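Local coordinates for short-chain dehydrogenase/reductase SDR (Vibrio parahaemolyticus, PDB 3GUY) that probably catalyses NAD(P)(H)-dependent oxidation or reduction of a substrate that the structure alone does not show, at the interface of chains A and B. Coordinates in Å, arbitrary orientation; residue numbers count along the deposited sequence, not the author numbering. Chains: chain A/B, Short-chain dehydrogenase/reductase SDR.

The interface of chains A and B. Residues chain A 206, 215, 217-219; chain B 206, 217-219.
A:Ile218 and B:Ile218 face one another where strand 213-221 of chain A runs antiparallel to its counterpart, strand 214-222 of chain B, a worked example of how two copies of a Rossmann-fold enzyme can join their sheets edge to edge across a two-fold axis. The interface belongs to the deposited four-copy assembly, and the structure alone does not show whether it forms in solution. Two backbone bonds flank the isoleucine pair: B:Thr219 N donates to A:Asp217 O at 2.8 Å, and A:Thr219 N donates to B:Asp217 O at 2.9 Å.

Symmetry holds for the backbone but not for the isoleucine side chains, which take different rotamers. In A:Ile218 the CG1 branch stands between the backbone N and the carbonyl carbon (chi1 59°), and the methyl CG2 is the branch turned to the partner. B:Ile218 instead carries CG1 anti to its backbone N (chi1 -167°). The two side chains cross obliquely, with A:Ile218 CG2 3.7 Å from B:Ile218 CG1; the unlike rotamers thus set a methyl of one copy against the longer branch of the other. The same branch of B:Ile218 also reaches A:Val215, whose side chain crosses it at about a right angle and offers CG1 at 3.9 Å from B:Ile218 CG1.

On the opposite face of the joined strands, each aspartate lies alongside the threonine of the other chain, both pointing the same way. The contact is by packing: A:Asp217 OD2, a carboxylate oxygen, sits 3.6 Å from B:Thr219 CB, and in the twin pair B:Asp217 OD2 is 3.7 Å from A:Thr219 CB. The threonine hydroxyls lie beside the aspartate CB atoms and make no hydrogen bond to the carboxylates across the interface.

Helices 196-206 of chain A and 196-207 of chain B approach on the isoleucine face. There the engineered alanines, serines in the natural protein, touch through their methyls, A:Ala206 CB lying 3.7 Å from B:Ala206 CB.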
loop_
_atom_site.group_PDB
_atom_site.type_symbol
_atom_site.label_atom_id
_atom_site.label_comp_id
_atom_site.label_asym_id
_atom_site.label_seq_id
_atom_site.Cartn_x
_atom_site.Cartn_y
_atom_site.Cartn_z
ATOM N N ALA A 206 4.738 13.637 -19.752
ATOM C CA ALA A 206 3.471 13.166 -19.118
ATOM C C ALA A 206 2.841 14.198 -18.170
ATOM O O ALA A 206 1.601 14.305 -18.053
ATOM C CB ALA A 206 3.704 11.815 -18.403
ATOM N N VAL A 215 -2.043 15.775 -13.660
ATOM C CA VAL A 215 -1.367 14.505 -13.423
ATOM C C VAL A 215 -0.641 14.571 -12.078
ATOM O O VAL A 215 0.306 15.339 -11.946
ATOM C CB VAL A 215 -0.384 14.206 -14.536
ATOM C CG1 VAL A 215 0.487 12.953 -14.207
ATOM C CG2 VAL A 215 -1.193 14.096 -15.857
ATOM N N ASP A 217 0.539 11.800 -10.086
ATOM C CA ASP A 217 1.512 10.751 -9.805
ATOM C C ASP A 217 1.760 10.024 -11.120
ATOM O O ASP A 217 0.800 9.667 -11.834
ATOM C CB ASP A 217 0.989 9.719 -8.776
ATOM C CG ASP A 217 0.323 10.381 -7.516
ATOM O OD1 ASP A 217 1.000 10.392 -6.464
ATOM O OD2 ASP A 217 -0.850 10.900 -7.581
ATOM N N ILE A 218 3.022 9.727 -11.377
ATOM C CA ILE A 218 3.432 8.946 -12.554
ATOM C C ILE A 218 4.552 8.057 -12.202
ATOM O O ILE A 218 5.387 8.366 -11.372
ATOM C CB ILE A 218 3.895 9.781 -13.811
ATOM C CG1 ILE A 218 5.074 10.675 -13.520
ATOM C CG2 ILE A 218 2.760 10.571 -14.358
ATOM C CD1 ILE A 218 5.713 11.274 -14.806
ATOM N N THR A 219 4.558 6.907 -12.835
ATOM C CA THR A 219 5.609 5.947 -12.718
ATOM C C THR A 219 6.096 5.661 -14.116
ATOM O O THR A 219 5.295 5.377 -15.003
ATOM C CB THR A 219 5.120 4.621 -12.090
ATOM O OG1 THR A 219 4.563 4.891 -10.819
ATOM C CG2 THR A 219 6.268 3.593 -11.958
ATOM N N ALA B 206 0.207 11.326 -21.879
ATOM C CA ALA B 206 1.149 10.443 -21.146
ATOM C C ALA B 206 1.407 9.077 -21.818
ATOM O O ALA B 206 2.536 8.542 -21.805
ATOM C CB ALA B 206 0.639 10.229 -19.733
ATOM N N ASP B 217 2.182 3.702 -14.985
ATOM C CA ASP B 217 1.143 3.975 -13.996
ATOM C C ASP B 217 0.943 5.473 -13.949
ATOM O O ASP B 217 1.904 6.217 -13.821
ATOM C CB ASP B 217 1.553 3.452 -12.580
ATOM C CG ASP B 217 1.985 1.953 -12.557
ATOM O OD1 ASP B 217 1.076 1.099 -12.307
ATOM O OD2 ASP B 217 3.200 1.591 -12.778
ATOM N N ILE B 218 -0.295 5.923 -14.035
ATOM C CA ILE B 218 -0.588 7.312 -13.967
ATOM C C ILE B 218 -1.875 7.604 -13.159
ATOM O O ILE B 218 -2.888 6.865 -13.229
ATOM C CB ILE B 218 -0.649 7.921 -15.413
ATOM C CG1 ILE B 218 -0.635 9.446 -15.352
ATOM C CG2 ILE B 218 -1.832 7.398 -16.163
ATOM C CD1 ILE B 218 -0.450 10.160 -16.755
ATOM N N THR B 219 -1.807 8.644 -12.329
ATOM C CA THR B 219 -2.940 9.095 -11.556
ATOM C C THR B 219 -3.272 10.534 -12.010
ATOM O O THR B 219 -2.413 11.390 -12.147
ATOM C CB THR B 219 -2.676 9.071 -10.017
ATOM O OG1 THR B 219 -2.374 7.773 -9.620
ATOM C CG2 THR B 219 -3.918 9.542 -9.195
#